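Local coordinates for tapirin (Caldicellulosiruptor kristjanssonii, PDB 6N2B), which probably attaches cells of a thermophilic bacterium to cellulose, with a calcium-binding C-terminal domain built around a beta-helix, at residues Met301-Gly307 with Val320-Gly326; Tyr308-Ile314 with Asn327-Ile333; Leu360-Asn365 with Ser382-Ile388. All blocks are in the same frame, centred on the assembly; numbering follows the deposited sequence. Where two conformers were deposited one is given.

Interaction 1: Met301-Gly307 with Val320-Gly326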
loop_
_atom_site.group_PDB
_atom_site.type_symbol
_atom_site.label_atom_id
_atom_site.label_comp_id
_atom_site.label_asym_id
_atom_site.label_seq_id
_atom_site.Cartn_x
_atom_site.Cartn_y
_atom_site.Cartn_z
ATOM N N MET A 301 13.836 4.302 4.252
ATOM C CA MET A 301 12.696 3.800 5.014
ATOM C C MET A 301 12.856 4.299 6.438
ATOM O O MET A 301 13.741 3.834 7.159
ATOM C CB MET A 301 12.619 2.280 5.003
ATOM C CG MET A 301 11.492 1.750 5.878
ATOM S SD MET A 301 11.027 0.060 5.456
ATOM C CE MET A 301 12.347 -0.851 6.270
ATOM N N GLU A 302 12.009 5.234 6.841
ATOM C CA GLU A 302 12.059 5.825 8.169
ATOM C C GLU A 302 10.966 5.180 9.008
ATOM O O GLU A 302 9.772 5.430 8.795
ATOM C CB GLU A 302 11.891 7.337 8.080
ATOM C CG GLU A 302 12.067 8.077 9.377
ATOM C CD GLU A 302 11.826 9.560 9.207
ATOM O OE1 GLU A 302 11.954 10.052 8.057
ATOM O OE2 GLU A 302 11.500 10.229 10.217
ATOM N N LEU A 303 11.376 4.339 9.953
ATOM C CA LEU A 303 10.446 3.611 10.808
ATOM C C LEU A 303 10.432 4.294 12.170
ATOM O O LEU A 303 11.090 3.866 13.120
ATOM C CB LEU A 303 10.850 2.143 10.907
ATOM C CG LEU A 303 10.871 1.455 9.548
ATOM C CD1 LEU A 303 11.339 0.004 9.652
ATOM C CD2 LEU A 303 9.494 1.531 8.918
ATOM N N ASN A 304 9.686 5.392 12.251
ATOM C CA ASN A 304 9.447 6.000 13.546
ATOM C C ASN A 304 8.498 5.131 14.332
ATOM O O ASN A 304 7.812 4.269 13.791
ATOM C CB ASN A 304 8.878 7.406 13.420
ATOM C CG ASN A 304 9.934 8.409 13.069
ATOM O OD1 ASN A 304 10.755 8.778 13.914
ATOM N ND2 ASN A 304 9.949 8.839 11.805
ATOM N N GLY A 305 8.442 5.381 15.629
ATOM C CA GLY A 305 8.180 4.338 16.581
ATOM C C GLY A 305 6.832 4.395 17.263
ATOM O O GLY A 305 5.973 5.233 16.977
ATOM N N TYR A 306 6.738 3.549 18.288
ATOM C CA TYR A 306 5.577 2.798 18.721
ATOM C C TYR A 306 5.046 2.056 17.512
ATOM O O TYR A 306 4.131 2.498 16.812
ATOM C CB TYR A 306 4.604 3.703 19.446
ATOM C CG TYR A 306 5.253 4.059 20.762
ATOM C CD1 TYR A 306 5.868 3.066 21.529
ATOM C CD2 TYR A 306 5.349 5.381 21.198
ATOM C CE1 TYR A 306 6.511 3.371 22.718
ATOM C CE2 TYR A 306 5.993 5.694 22.398
ATOM C CZ TYR A 306 6.572 4.684 23.149
ATOM O OH TYR A 306 7.210 4.986 24.329
ATOM N N GLY A 307 5.698 0.933 17.247
ATOM C CA GLY A 307 5.395 0.098 16.116
ATOM C C GLY A 307 6.268 -1.134 16.117
ATOM O O GLY A 307 7.395 -1.105 16.620
ATOM N N VAL A 320 17.951 3.020 6.081
ATOM C CA VAL A 320 16.874 2.533 6.932
ATOM C C VAL A 320 17.086 3.150 8.305
ATOM O O VAL A 320 18.080 2.864 8.970
ATOM C CB VAL A 320 16.853 1.002 7.013
ATOM C CG1 VAL A 320 15.696 0.543 7.890
ATOM C CG2 VAL A 320 16.770 0.369 5.618
ATOM N N GLN A 321 16.177 4.019 8.715
ATOM C CA GLN A 321 16.188 4.562 10.059
ATOM C C GLN A 321 15.152 3.840 10.899
ATOM O O GLN A 321 14.020 3.637 10.465
ATOM C CB GLN A 321 15.871 6.050 10.078
ATOM C CG GLN A 321 16.697 6.925 9.177
ATOM C CD GLN A 321 16.085 8.325 9.050
ATOM O OE1 GLN A 321 16.105 9.120 10.005
ATOM N NE2 GLN A 321 15.513 8.619 7.874
ATOM N N VAL A 322 15.540 3.472 12.107
ATOM C CA VAL A 322 14.638 2.910 13.092
ATOM C C VAL A 322 14.814 3.775 14.331
ATOM O O VAL A 322 15.882 3.756 14.952
ATOM C CB VAL A 322 14.961 1.436 13.379
ATOM C CG1 VAL A 322 13.998 0.841 14.396
ATOM C CG2 VAL A 322 14.945 0.641 12.088
ATOM N N LYS A 323 13.798 4.567 14.674
ATOM C CA LYS A 323 13.984 5.509 15.771
ATOM C C LYS A 323 12.670 5.769 16.493
ATOM O O LYS A 323 11.601 5.291 16.097
ATOM C CB LYS A 323 14.598 6.830 15.282
ATOM C CG LYS A 323 13.739 7.604 14.309
ATOM C CD LYS A 323 14.560 8.555 13.453
ATOM C CE LYS A 323 13.705 9.722 12.947
ATOM N NZ LYS A 323 14.488 10.721 12.152
ATOM N N ASN A 324 12.786 6.543 17.574
ATOM C CA ASN A 324 11.666 6.966 18.416
ATOM C C ASN A 324 10.828 5.775 18.873
ATOM O O ASN A 324 9.603 5.772 18.778
ATOM C CB ASN A 324 10.819 8.014 17.703
ATOM C CG ASN A 324 11.591 9.296 17.462
ATOM O OD1 ASN A 324 12.102 9.898 18.408
ATOM N ND2 ASN A 324 11.727 9.695 16.197
ATOM N N TYR A 325 11.519 4.762 19.392
ATOM C CA TYR A 325 11.000 3.526 19.993
ATOM C C TYR A 325 10.497 2.522 18.964
ATOM O O TYR A 325 9.853 1.536 19.347
ATOM C CB TYR A 325 9.899 3.790 21.021
ATOM C CG TYR A 325 10.417 4.539 22.213
ATOM C CD1 TYR A 325 10.421 5.930 22.231
ATOM C CD2 TYR A 325 10.942 3.864 23.315
ATOM C CE1 TYR A 325 10.919 6.643 23.320
ATOM C CE2 TYR A 325 11.442 4.563 24.416
ATOM C CZ TYR A 325 11.427 5.955 24.411
ATOM O OH TYR A 325 11.912 6.667 25.488
ATOM N N GLY A 326 10.805 2.705 17.683
ATOM C CA GLY A 326 10.391 1.733 16.690
ATOM C C GLY A 326 11.137 0.418 16.818
ATOM O O GLY A 326 12.298 0.368 17.213
HETATM O O HOH W 1 7.713 0.306 19.527
#
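Met301 and Val320 lie side by side on the inward face of two parallel strands, CE of the methionine 4.0 Å from CG1 of the valine. Leu303 and Val322 repeat the pairing more loosely two residues on. Phe328 touches all four from another wall, so flexible Met301, gamma-branched Leu303 and the beta-branched valines share the interior of a parallel beta-helix. Between the strands, Leu303 N bonds to Gln321 O at 2.8 Å, nearly straight at 168°, and Lys323 N to Leu303 O at 3.2 Å.

Past the strands, Lys323 to Gly326 forms a type I' turn, and Gly305, lacking a side chain, lets the two loops pass closely. Tyr306 and Tyr325 lean outward with ring planes only 8° apart but slid past each other; Tyr325 CB sits over a face of the Tyr306 ring, 4.1 Å from its centroid, a CH-pi contact.

On the outer face Asn324 ND2 donates to Asn304 OD1 (2.6 Å), the two amides nearly coplanar. Asn304 ND2 in turn grips Glu302 OE2, which also forms a salt bridge with Lys323 NZ at 3.6 Å. The lysine gets there with an extended chain that runs alongside Asn304, and its NZ donates to Gln321 OE1 as well. The opposite charges probably offset each other, the amides giving OE2 and NZ further partners, while the four apolar side chains line the opposite face.

Interaction 2: Tyr308-Ile314 with Asn327-Ile333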
loop_
_atom_site.group_PDB
_atom_site.type_symbol
_atom_site.label_atom_id
_atom_site.label_comp_id
_atom_site.label_asym_id
_atom_site.label_seq_id
_atom_site.Cartn_x
_atom_site.Cartn_y
_atom_site.Cartn_z
ATOM N N TYR A 308 5.751 -2.225 15.567
ATOM C CA TYR A 308 6.515 -3.443 15.360
ATOM C C TYR A 308 6.548 -3.694 13.863
ATOM O O TYR A 308 5.525 -4.039 13.261
ATOM C CB TYR A 308 5.898 -4.611 16.125
ATOM C CG TYR A 308 6.071 -4.451 17.610
ATOM C CD1 TYR A 308 5.214 -3.624 18.347
ATOM C CD2 TYR A 308 7.111 -5.099 18.283
ATOM C CE1 TYR A 308 5.377 -3.458 19.719
ATOM C CE2 TYR A 308 7.288 -4.943 19.655
ATOM C CZ TYR A 308 6.420 -4.122 20.368
ATOM O OH TYR A 308 6.598 -3.968 21.731
ATOM N N TYR A 309 7.715 -3.513 13.268
ATOM C CA TYR A 309 7.902 -3.588 11.830
ATOM C C TYR A 309 8.722 -4.825 11.497
ATOM O O TYR A 309 9.878 -4.931 11.908
ATOM C CB TYR A 309 8.606 -2.330 11.343
ATOM C CG TYR A 309 7.919 -1.051 11.741
ATOM C CD1 TYR A 309 6.913 -0.503 10.946
ATOM C CD2 TYR A 309 8.282 -0.371 12.897
ATOM C CE1 TYR A 309 6.285 0.679 11.299
ATOM C CE2 TYR A 309 7.653 0.818 13.262
ATOM C CZ TYR A 309 6.657 1.341 12.458
ATOM O OH TYR A 309 6.022 2.528 12.802
ATOM N N LYS A 310 8.138 -5.741 10.740
ATOM C CA LYS A 310 8.811 -6.955 10.309
ATOM C C LYS A 310 8.916 -6.986 8.789
ATOM O O LYS A 310 7.923 -6.787 8.083
ATOM C CB LYS A 310 8.065 -8.198 10.810
ATOM C CG LYS A 310 7.874 -8.227 12.329
ATOM C CD LYS A 310 7.049 -9.438 12.755
ATOM C CE LYS A 310 6.381 -9.244 14.114
ATOM N NZ LYS A 310 7.145 -9.841 15.250
ATOM N N ALA A 311 10.113 -7.232 8.283
ATOM C CA ALA A 311 10.294 -7.628 6.895
ATOM C C ALA A 311 11.109 -8.915 6.862
ATOM O O ALA A 311 12.004 -9.117 7.684
ATOM C CB ALA A 311 10.995 -6.540 6.073
ATOM N N ASN A 312 10.791 -9.796 5.922
ATOM C CA ASN A 312 11.612 -10.985 5.762
ATOM C C ASN A 312 12.822 -10.711 4.883
ATOM O O ASN A 312 13.912 -11.230 5.144
ATOM C CB ASN A 312 10.787 -12.125 5.184
ATOM C CG ASN A 312 11.287 -13.461 5.650
ATOM O OD1 ASN A 312 11.286 -13.751 6.853
ATOM N ND2 ASN A 312 11.741 -14.287 4.706
ATOM N N GLU A 313 12.637 -9.933 3.816
ATOM C CA GLU A 313 13.722 -9.417 2.997
ATOM C C GLU A 313 13.545 -7.917 2.939
ATOM O O GLU A 313 12.409 -7.434 2.870
ATOM C CB GLU A 313 13.714 -10.000 1.586
ATOM C CG GLU A 313 13.233 -11.432 1.528
ATOM C CD GLU A 313 13.372 -12.077 0.146
ATOM O OE1 GLU A 313 13.911 -11.427 -0.788
ATOM O OE2 GLU A 313 12.937 -13.248 -0.001
ATOM N N ILE A 314 14.657 -7.179 2.999
ATOM C CA ILE A 314 14.640 -5.719 2.890
ATOM C C ILE A 314 15.828 -5.304 2.036
ATOM O O ILE A 314 16.964 -5.689 2.318
ATOM C CB ILE A 314 14.662 -5.021 4.272
ATOM C CG1 ILE A 314 15.011 -3.533 4.155
ATOM C CG2 ILE A 314 15.634 -5.684 5.213
ATOM C CD1 ILE A 314 13.952 -2.697 3.474
ATOM N N ASN A 327 10.442 -0.664 16.462
ATOM C CA ASN A 327 10.968 -2.023 16.496
ATOM C C ASN A 327 10.988 -2.566 15.083
ATOM O O ASN A 327 9.935 -2.656 14.443
ATOM C CB ASN A 327 10.102 -2.936 17.356
ATOM C CG ASN A 327 10.495 -2.917 18.792
ATOM O OD1 ASN A 327 11.108 -3.861 19.284
ATOM N ND2 ASN A 327 10.140 -1.839 19.489
ATOM N N PHE A 328 12.162 -2.968 14.613
ATOM C CA PHE A 328 12.298 -3.472 13.255
ATOM C C PHE A 328 13.038 -4.800 13.281
ATOM O O PHE A 328 14.171 -4.859 13.766
ATOM C CB PHE A 328 13.032 -2.460 12.383
ATOM C CG PHE A 328 13.242 -2.927 10.989
ATOM C CD1 PHE A 328 12.264 -3.661 10.344
ATOM C CD2 PHE A 328 14.424 -2.640 10.319
ATOM C CE1 PHE A 328 12.462 -4.103 9.056
ATOM C CE2 PHE A 328 14.626 -3.072 9.027
ATOM C CZ PHE A 328 13.648 -3.796 8.388
ATOM N N GLU A 329 12.415 -5.855 12.746
ATOM C CA GLU A 329 13.013 -7.186 12.684
ATOM C C GLU A 329 13.216 -7.626 11.240
ATOM O O GLU A 329 12.297 -7.524 10.423
ATOM C CB GLU A 329 12.146 -8.227 13.383
ATOM C CG GLU A 329 11.671 -7.865 14.768
ATOM C CD GLU A 329 11.122 -9.083 15.491
ATOM O OE1 GLU A 329 10.764 -10.075 14.800
ATOM O OE2 GLU A 329 11.072 -9.050 16.742
ATOM N N ILE A 330 14.400 -8.156 10.942
ATOM C CA ILE A 330 14.705 -8.722 9.637
ATOM C C ILE A 330 14.705 -10.240 9.758
ATOM O O ILE A 330 15.529 -10.813 10.481
ATOM C CB ILE A 330 16.049 -8.213 9.108
ATOM C CG1 ILE A 330 16.038 -6.685 9.051
ATOM C CG2 ILE A 330 16.336 -8.815 7.735
ATOM C CD1 ILE A 330 17.384 -6.098 8.773
ATOM N N GLY A 331 13.795 -10.895 9.030
ATOM C CA GLY A 331 13.582 -12.318 9.224
ATOM C C GLY A 331 14.534 -13.208 8.460
ATOM O O GLY A 331 14.831 -14.321 8.907
ATOM N N SER A 332 15.043 -12.740 7.322
ATOM C CA SER A 332 15.885 -13.598 6.501
ATOM C C SER A 332 17.081 -12.882 5.861
ATOM O O SER A 332 18.201 -13.401 5.925
ATOM C CB SER A 332 15.030 -14.275 5.437
ATOM O OG SER A 332 15.806 -15.161 4.662
ATOM N N ILE A 333 16.895 -11.716 5.236
ATOM C CA ILE A 333 18.021 -11.056 4.563
ATOM C C ILE A 333 17.792 -9.551 4.475
ATOM O O ILE A 333 16.658 -9.077 4.359
ATOM C CB ILE A 333 18.275 -11.673 3.164
ATOM C CG1 ILE A 333 19.622 -11.224 2.613
ATOM C CG2 ILE A 333 17.170 -11.303 2.220
ATOM C CD1 ILE A 333 20.058 -12.010 1.388
#
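Tyr309 and Phe328, paired in register on two parallel strands, mark the line along which consecutive coils of the beta-helix are stitched together. Main-chain hydrogen bonds do most of this work. Tyr309 N donates to Asn327 O at 2.7 Å, Glu329 N to Tyr309 O at 2.8 Å and Ala311 N to Glu329 O at 3.1 Å. At the corner the register slips by one residue in a beta bulge: Asn312 O takes Ile333 N at 3.0 Å and, more weakly, Ser332 N, after which Ile314 N bonds to Ile333 O. Gly331, without a side chain, leaves room for Asn312 OD1 beside it.

Apolar contacts occupy the inward face. The Phe328 side chain, with CG anti to its main-chain nitrogen (chi1 178°), turns an edge of its ring to the neighbouring strand, with Tyr309 O near the ring plane beside CD1. That same Phe328 CD1 is 4.0 Å from Tyr309 CB, and Phe328 CE1 is 4.1 Å from Ala311 CB; the small alanine leaves width for the ring. Beyond the corner Ile314 crosses Ile330 at about a right angle, its CG2 being 4.0 Å from Ile330 CG1.

Polar and amphipathic groups take the outward face. The Tyr308 ring lies beside Asn327, their planes 25° apart, and Asn327 OD1 is bonded to Arg346 of the next coil. Lys310 NZ and Glu329 OE1 make a long salt bridge at 3.7 Å, as suits flexible charged chains on a solvent-facing wall.

Strand 308-311 is flanked on its other side by strand 287-291, and strand 327-330 by strand 346-349. Ala311 and Ile314 pack against Ile294 of strand 293-296, while Tyr309 OH bonds to Asn287 and its ring meets Phe278 edge-to-face.

Interaction 3: Leu360-Asn365 with Ser382-Ile388; sequences LEVRNN and SISGGTI
Val362 and Ser382 join the last two strands of one parallel wall of the beta-helix: Val362 N donates to Ser382 O at 3.1 Å and 166°, and Ser384 N returns a bond to Val362 O at 3.2 Å. Weaker bonds flank this pair, Ser382 N to Leu360 O and, in the loops, Asn365 N to Gly385 O.

On the outward face Arg363 bends at chi3 (-56°), which turns its guanidinium back over the wall. NE makes a salt bridge with Glu361 OE1 at 2.9 Å, approaching from above the carboxylate plane, while Lys338 holds the other oxygen, OE2; the acid is thus placed between two bases, probably steadying its negative charge. Ser382 OG lies at the edge of the guanidinium, too badly angled for a hydrogen bond, and Arg363 NH1 passes 3.6 Å from Ser384 CB. Small serines give the long arginine space to lie across them.

Inward, Val362 does the packing. Its CB is 4.2 Å from Ile383 CG2, and Val362 CG2 also touches Ile388 CD1, on the strand after the turn. Gly385 turns the chain with a positive phi, and Gly386, bare of any side chain, admits the valine methyl: Val362 CG1 rests 3.9 Å from Gly386 CA.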
loop_
_atom_site.group_PDB
_atom_site.type_symbol
_atom_site.label_atom_id
_atom_site.label_comp_id
_atom_site.label_asym_id
_atom_site.label_seq_id
_atom_site.Cartn_x
_atom_site.Cartn_y
_atom_site.Cartn_z
ATOM N N LEU A 360 26.761 1.279 9.264
ATOM C CA LEU A 360 25.924 0.998 10.419
ATOM C C LEU A 360 26.173 2.061 11.476
ATOM O O LEU A 360 27.298 2.207 11.960
ATOM C CB LEU A 360 26.217 -0.393 10.974
ATOM C CG LEU A 360 25.680 -0.681 12.373
ATOM C CD1 LEU A 360 24.168 -0.560 12.406
ATOM C CD2 LEU A 360 26.123 -2.062 12.785
ATOM N N GLU A 361 25.129 2.795 11.836
ATOM C CA GLU A 361 25.194 3.824 12.862
ATOM C C GLU A 361 24.194 3.487 13.955
ATOM O O GLU A 361 23.035 3.194 13.658
ATOM C CB GLU A 361 24.892 5.203 12.264
ATOM C CG GLU A 361 25.120 6.379 13.217
ATOM C CD GLU A 361 24.553 7.688 12.684
ATOM O OE1 GLU A 361 23.865 8.400 13.456
ATOM O OE2 GLU A 361 24.792 7.996 11.493
ATOM N N VAL A 362 24.642 3.501 15.211
ATOM C CA VAL A 362 23.781 3.330 16.378
ATOM C C VAL A 362 24.077 4.471 17.343
ATOM O O VAL A 362 25.232 4.886 17.487
ATOM C CB VAL A 362 23.988 1.958 17.058
ATOM C CG1 VAL A 362 22.936 1.721 18.157
ATOM C CG2 VAL A 362 23.960 0.843 16.026
ATOM N N ARG A 363 23.040 4.976 18.009
ATOM C CA ARG A 363 23.122 6.290 18.627
ATOM C C ARG A 363 21.991 6.426 19.634
ATOM O O ARG A 363 21.033 5.651 19.608
ATOM C CB ARG A 363 23.046 7.376 17.547
ATOM C CG ARG A 363 23.417 8.788 17.947
ATOM C CD ARG A 363 23.902 9.568 16.727
ATOM N NE ARG A 363 25.025 8.907 16.047
ATOM C CZ ARG A 363 26.316 9.049 16.373
ATOM N NH1 ARG A 363 26.684 9.841 17.381
ATOM N NH2 ARG A 363 27.251 8.394 15.682
ATOM N N ASN A 364 22.137 7.404 20.535
ATOM C CA ASN A 364 21.102 7.827 21.478
ATOM C C ASN A 364 20.203 6.689 21.952
ATOM O O ASN A 364 18.988 6.727 21.726
ATOM C CB ASN A 364 20.231 8.923 20.856
ATOM C CG ASN A 364 21.024 10.164 20.473
ATOM O OD1 ASN A 364 22.125 10.396 20.978
ATOM N ND2 ASN A 364 20.458 10.975 19.578
ATOM N N ASN A 365 20.789 5.670 22.584
ATOM C CA ASN A 365 20.082 4.524 23.161
ATOM C C ASN A 365 19.434 3.618 22.127
ATOM O O ASN A 365 18.609 2.770 22.489
ATOM C CB ASN A 365 19.026 4.945 24.190
ATOM C CG ASN A 365 19.646 5.404 25.492
ATOM O OD1 ASN A 365 19.412 6.533 25.926
ATOM N ND2 ASN A 365 20.461 4.538 26.115
ATOM N N SER A 382 29.696 2.961 13.602
ATOM C CA SER A 382 29.823 4.151 14.439
ATOM C C SER A 382 28.815 4.029 15.577
ATOM O O SER A 382 27.639 4.349 15.394
ATOM C CB SER A 382 29.591 5.425 13.635
ATOM O OG SER A 382 29.272 6.517 14.495
ATOM N N ILE A 383 29.288 3.608 16.741
ATOM C CA ILE A 383 28.434 3.384 17.900
ATOM C C ILE A 383 28.809 4.419 18.945
ATOM O O ILE A 383 29.837 4.274 19.614
ATOM C CB ILE A 383 28.590 1.970 18.459
ATOM C CG1 ILE A 383 28.615 0.955 17.327
ATOM C CG2 ILE A 383 27.463 1.660 19.409
ATOM C CD1 ILE A 383 29.129 -0.376 17.763
ATOM N N SER A 384 27.986 5.456 19.101
ATOM C CA SER A 384 28.167 6.442 20.169
ATOM C C SER A 384 26.851 6.609 20.918
ATOM O O SER A 384 25.950 7.317 20.456
ATOM C CB SER A 384 28.655 7.786 19.636
ATOM O OG SER A 384 29.066 8.633 20.706
ATOM N N GLY A 385 26.753 5.984 22.084
ATOM C CA GLY A 385 25.576 6.089 22.912
ATOM C C GLY A 385 24.673 4.882 22.861
ATOM O O GLY A 385 23.786 4.758 23.713
ATOM N N GLY A 386 24.883 3.984 21.899
ATOM C CA GLY A 386 24.025 2.842 21.694
ATOM C C GLY A 386 24.723 1.514 21.949
ATOM O O GLY A 386 25.914 1.431 22.237
ATOM N N THR A 387 23.935 0.457 21.817
ATOM C CA THR A 387 24.351 -0.878 22.175
ATOM C C THR A 387 24.221 -1.811 20.979
ATOM O O THR A 387 23.420 -1.585 20.073
ATOM C CB THR A 387 23.516 -1.396 23.346
ATOM O OG1 THR A 387 24.216 -2.477 23.955
ATOM C CG2 THR A 387 22.148 -1.872 22.873
ATOM N N ILE A 388 25.072 -2.833 20.954
ATOM C CA ILE A 388 24.834 -4.048 20.183
ATOM C C ILE A 388 25.106 -5.229 21.100
ATOM O O ILE A 388 26.225 -5.383 21.603
ATOM C CB ILE A 388 25.709 -4.141 18.927
ATOM C CG1 ILE A 388 25.340 -3.058 17.940
ATOM C CG2 ILE A 388 25.527 -5.474 18.237
ATOM C CD1 ILE A 388 26.516 -2.346 17.466
#

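Overall arrangement
Interactions 1 and 2, both partly buried, bind the same two successive coils of the beta-helix on different walls: strand 300-303 is followed, after a turn, by 307-311, and strand 319-322 by 327-330. They touch directly, through packing of Val322 on Phe328 and of Met301 on Ile314. Interaction 3, a surface contact, shares the wall of interaction 1 through 360-363 and 382-384, the latter on one of its two outermost strands, and reaches that of interaction 2 through 387-388. Accordingly the first two bury aliphatic and aromatic side chains inside, whereas interaction 3 relies more on serines, glycines and one valine. All three carry charged groups outside, most extensively networked in interaction 1.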